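Local coordinates for protein aspartate aminotransferase, mitochondrial (Trypanosoma brucei brucei, PDB 4W5K) that probably transfers amino groups between L-aspartate and 2-oxoglutarate, using a pyridoxal 5'-phosphate cofactor, and works as a homodimer, at residues 236-241 / 257-262; 331-336 / 390-395. The protein carries 1 engineered substitution. One frame throughout, in Å; residues are numbered along the deposited sequence.

Contact 1 of 2, residues 236-241 / 257-262; sequences NLIVAQ and LHISTA
The OG of S260 sits between its own backbone N and carbonyl carbon (chi1 67°), and that crowded position brings it 2.8 Å from the N of L237, which donates to it. N236, with CG beside its backbone N (chi1 -56°), swings its amide across so that ND2 gives a hydrogen to S260 O at 2.9 Å; the donor lies in the carbonyl plane, on a lone pair. S260 N in turn donates to L237 O, so three bonds converge on S260 where the two strands fray into loop. Further in, V239 and H258 form an antiparallel hydrogen-bonded pair: V239 N to H258 O is 2.8 Å and H258 N to V239 O is 3.0 Å, both in the carbonyl planes. The strand axes run at 167° to each other. I238 pairs with I259 and A240 with L257 as non-hydrogen-bonded pairs on one face, where I238 CG2 meets L257 CD1 at 3.7 Å, the two side chains lying alongside each other. Helices 99-110 and 264-282 pack against this side. On the other face, V239 and H258 meet helix 69-80; the H258 ring packs edge-to-face with F80, and its ND1 is hydrogen-bonded to S94. Strand 255-260 is the antiparallel member of the otherwise parallel core of the large domain, the central mixed sheet characteristic of fold-type I aminotransferases.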
# COMPACT_ATOMS: atom_id res chain seq x y z
N ASN A 236 20.91 -13.79 10.58
CA ASN A 236 19.82 -13.01 10.00
C ASN A 236 18.70 -12.79 11.00
O ASN A 236 18.17 -13.77 11.55
CB ASN A 236 19.23 -13.70 8.76
CG ASN A 236 20.27 -13.98 7.70
OD1 ASN A 236 20.74 -15.11 7.56
ND2 ASN A 236 20.63 -12.96 6.94
N LEU A 237 18.35 -11.52 11.22
CA LEU A 237 17.18 -11.09 11.97
C LEU A 237 16.23 -10.27 11.08
O LEU A 237 16.70 -9.44 10.31
CB LEU A 237 17.61 -10.25 13.18
CG LEU A 237 16.57 -9.29 13.79
CD1 LEU A 237 15.55 -10.08 14.62
CD2 LEU A 237 17.26 -8.23 14.66
N ILE A 238 14.92 -10.51 11.18
CA ILE A 238 13.94 -9.73 10.44
C ILE A 238 13.14 -8.90 11.44
O ILE A 238 12.78 -9.42 12.50
CB ILE A 238 12.96 -10.61 9.64
CG1 ILE A 238 13.72 -11.60 8.77
CG2 ILE A 238 12.02 -9.74 8.75
CD1 ILE A 238 13.59 -13.01 9.24
N VAL A 239 12.88 -7.63 11.12
CA VAL A 239 12.06 -6.79 11.99
C VAL A 239 10.98 -6.09 11.16
O VAL A 239 11.31 -5.42 10.18
CB VAL A 239 12.88 -5.71 12.72
CG1 VAL A 239 11.97 -4.92 13.68
CG2 VAL A 239 14.03 -6.35 13.52
N ALA A 240 9.71 -6.27 11.54
CA ALA A 240 8.59 -5.54 10.93
C ALA A 240 8.22 -4.43 11.90
O ALA A 240 7.83 -4.70 13.04
CB ALA A 240 7.39 -6.46 10.69
N GLN A 241 8.39 -3.19 11.45
CA GLN A 241 8.27 -2.04 12.33
C GLN A 241 7.07 -1.17 11.92
O GLN A 241 7.02 -0.66 10.80
CB GLN A 241 9.59 -1.23 12.29
CG GLN A 241 9.60 0.08 13.03
CD GLN A 241 10.93 0.79 12.89
OE1 GLN A 241 11.59 0.69 11.85
NE2 GLN A 241 11.32 1.55 13.92
N LEU A 257 10.63 -2.33 7.13
CA LEU A 257 11.11 -3.69 7.21
C LEU A 257 12.63 -3.68 7.25
O LEU A 257 13.25 -2.94 6.49
CB LEU A 257 10.59 -4.49 6.01
CG LEU A 257 11.19 -5.88 5.79
CD1 LEU A 257 10.82 -6.80 6.95
CD2 LEU A 257 10.63 -6.44 4.51
N HIS A 258 13.23 -4.52 8.10
CA HIS A 258 14.69 -4.57 8.24
C HIS A 258 15.12 -6.03 8.24
O HIS A 258 14.50 -6.82 8.95
CB HIS A 258 15.16 -3.92 9.55
CG HIS A 258 14.59 -2.55 9.77
ND1 HIS A 258 15.04 -1.44 9.10
CD2 HIS A 258 13.62 -2.12 10.61
CE1 HIS A 258 14.37 -0.38 9.52
NE2 HIS A 258 13.49 -0.77 10.43
N ILE A 259 16.12 -6.37 7.44
CA ILE A 259 16.73 -7.70 7.50
C ILE A 259 18.24 -7.58 7.67
O ILE A 259 18.94 -7.05 6.82
CB ILE A 259 16.46 -8.57 6.23
CG1 ILE A 259 14.96 -8.61 5.87
CG2 ILE A 259 17.09 -9.98 6.42
CD1 ILE A 259 14.57 -7.57 4.81
N SER A 260 18.76 -8.11 8.77
CA SER A 260 20.21 -8.11 8.94
C SER A 260 20.85 -9.26 8.18
O SER A 260 20.23 -10.30 7.96
CB SER A 260 20.60 -8.20 10.41
OG SER A 260 20.24 -9.45 10.97
N THR A 261 22.08 -9.03 7.74
CA THR A 261 22.83 -9.99 6.94
C THR A 261 24.29 -9.97 7.35
O THR A 261 24.70 -9.20 8.21
CB THR A 261 22.74 -9.68 5.43
OG1 THR A 261 23.50 -8.50 5.13
CG2 THR A 261 21.31 -9.51 4.99
N ALA A 262 25.10 -10.82 6.74
CA ALA A 262 26.50 -10.88 7.10
C ALA A 262 27.34 -9.71 6.57
O ALA A 262 28.46 -9.51 7.03
CB ALA A 262 27.11 -12.19 6.63

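Contact 2 of 2, residues 331-336 / 390-395. With EDO (1,2-ethanediol), chain E.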
# COMPACT_ATOMS: atom_id res chain seq x y z
N CYS A 331 -15.38 -2.48 44.37
CA CYS A 331 -16.70 -3.06 44.11
C CYS A 331 -16.98 -4.30 44.95
O CYS A 331 -18.13 -4.72 45.07
CB CYS A 331 -16.83 -3.43 42.63
SG CYS A 331 -17.06 -2.05 41.52
N GLY A 332 -15.92 -4.91 45.49
CA GLY A 332 -16.06 -6.11 46.30
C GLY A 332 -15.67 -7.40 45.58
O GLY A 332 -15.95 -8.49 46.08
N SER A 333 -15.04 -7.30 44.42
CA SER A 333 -14.62 -8.51 43.73
C SER A 333 -13.56 -9.24 44.53
O SER A 333 -12.56 -8.64 44.94
CB SER A 333 -14.08 -8.22 42.32
OG SER A 333 -13.64 -9.41 41.70
N VAL A 334 -13.76 -10.53 44.74
CA VAL A 334 -12.79 -11.31 45.48
C VAL A 334 -11.83 -12.05 44.56
O VAL A 334 -10.93 -12.75 45.04
CB VAL A 334 -13.49 -12.31 46.43
CG1 VAL A 334 -14.47 -11.57 47.32
CG2 VAL A 334 -14.23 -13.38 45.66
N HIS A 335 -12.00 -11.90 43.24
CA HIS A 335 -11.14 -12.57 42.28
C HIS A 335 -9.85 -11.80 42.07
O HIS A 335 -9.76 -10.62 42.39
CB HIS A 335 -11.87 -12.77 40.94
CG HIS A 335 -13.12 -13.58 41.08
ND1 HIS A 335 -13.17 -14.75 41.80
CD2 HIS A 335 -14.38 -13.35 40.64
CE1 HIS A 335 -14.40 -15.23 41.78
NE2 HIS A 335 -15.16 -14.40 41.08
N ASP A 336 -8.85 -12.47 41.52
CA ASP A 336 -7.57 -11.82 41.31
C ASP A 336 -7.52 -11.16 39.94
O ASP A 336 -7.75 -11.82 38.91
CB ASP A 336 -6.42 -12.81 41.42
CG ASP A 336 -5.08 -12.09 41.50
OD1 ASP A 336 -4.63 -11.80 42.64
OD2 ASP A 336 -4.53 -11.75 40.44
N ALA A 390 -19.81 -3.68 36.22
CA ALA A 390 -20.34 -4.69 35.32
C ALA A 390 -19.50 -5.98 35.36
O ALA A 390 -20.04 -7.07 35.45
CB ALA A 390 -20.43 -4.14 33.90
N ILE A 391 -18.18 -5.84 35.28
CA ILE A 391 -17.31 -7.01 35.31
C ILE A 391 -17.41 -7.74 36.66
O ILE A 391 -17.46 -8.97 36.72
CB ILE A 391 -15.84 -6.63 35.01
CG1 ILE A 391 -15.73 -6.22 33.53
CG2 ILE A 391 -14.90 -7.77 35.36
CD1 ILE A 391 -14.36 -5.67 33.11
N HIS A 392 -17.48 -6.98 37.75
CA HIS A 392 -17.72 -7.60 39.06
C HIS A 392 -19.06 -8.35 39.08
O HIS A 392 -19.13 -9.49 39.52
CB HIS A 392 -17.68 -6.57 40.17
CG HIS A 392 -18.13 -7.11 41.50
ND1 HIS A 392 -17.51 -8.17 42.12
CD2 HIS A 392 -19.15 -6.75 42.32
CE1 HIS A 392 -18.11 -8.43 43.27
NE2 HIS A 392 -19.11 -7.58 43.41
N ASN A 393 -20.11 -7.72 38.58
CA ASN A 393 -21.43 -8.35 38.58
C ASN A 393 -21.51 -9.66 37.79
O ASN A 393 -22.19 -10.59 38.21
CB ASN A 393 -22.49 -7.37 38.05
CG ASN A 393 -22.75 -6.24 39.02
OD1 ASN A 393 -22.20 -6.21 40.12
ND2 ASN A 393 -23.58 -5.30 38.62
N VAL A 394 -20.80 -9.75 36.67
CA VAL A 394 -20.88 -10.96 35.87
C VAL A 394 -19.89 -12.03 36.31
O VAL A 394 -19.98 -13.17 35.85
CB VAL A 394 -20.65 -10.68 34.35
CG1 VAL A 394 -21.70 -9.73 33.82
CG2 VAL A 394 -19.24 -10.15 34.10
N THR A 395 -18.96 -11.68 37.20
CA THR A 395 -18.00 -12.67 37.68
C THR A 395 -18.19 -13.08 39.14
O THR A 395 -17.66 -14.11 39.54
CB THR A 395 -16.53 -12.18 37.52
OG1 THR A 395 -16.35 -10.93 38.18
CG2 THR A 395 -16.17 -12.04 36.05
C1 EDO E . -10.80 -13.44 35.89
O1 EDO E . -9.67 -13.40 35.02
C2 EDO E . -10.33 -13.07 37.29
O2 EDO E . -9.22 -13.91 37.65
O HOH W 1 -16.15 -10.35 41.04
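A Schellman motif closes helix 300-331 at G332, whose positive phi turns the chain toward helix 384-395. The first shell centres on the H392 imidazole, whose CG is anti to the backbone N (chi1 171°), so that the ring reaches across to the turn. C331 lies over one face of this ring, its carbonyl carbon offset toward the rim, while its CB packs 4.1 Å from H392 CD2. S333 meets the ring more obliquely, with CA 3.3 Å from H392 ND1. These are van der Waals contacts; H392 itself is tied to the loop through a water bound to H392 ND1 and S333 OG, and the water itself donates to T395 OG1. The water thus bridges three side chains, two from the helix and one from the loop. Loop and helix are also joined directly, H335 NE2 donating to T395 O at 3.0 Å.

One shell out, two of the water's partners, T395 OG1 and S333 OG, have further hydrogen bonds. T395 OG1, in the crowded position between its backbone N and carbonyl carbon (chi1 55°), donates to I391 O at 2.7 Å, one turn earlier, which fixes the hydroxyl for the water. S333 OG, anti to its backbone N, is also hydrogen-bonded to W337 NE1 and receives a weak bond from H335 N. W337 packs on I391 and T395, and L328 of helix 300-331 touches H392.

At the exposed end of the loop, an ethanediol, probably from the crystallisation liquor, donates from O2 to D336 O. In the direct bond, T395 O lies near the H335 ring plane, but NE2 stands 51° out of the carbonyl plane.

Contacts 1 and 2 lie on opposite sides of the chain's centre, about 45 Å apart between their centres and about 30 Å between nearest atoms, and follow one another in sequence without overlapping. Contact 1 is buried, its centre about 16 Å from that of the chain, and lies near the cofactor site: the side chain of Q241 is about 9 Å from bound pyridoxal phosphate and about 6 Å from that of S242, the next residue, which binds it. Contact 2, its centre about 30 Å from that of the chain, is at the surface and away from the annotated sites. Segments 236-241 and 257-262 bury 477 Å² between them, 331-336 and 390-395 249 Å²; a water also bridges the latter pair.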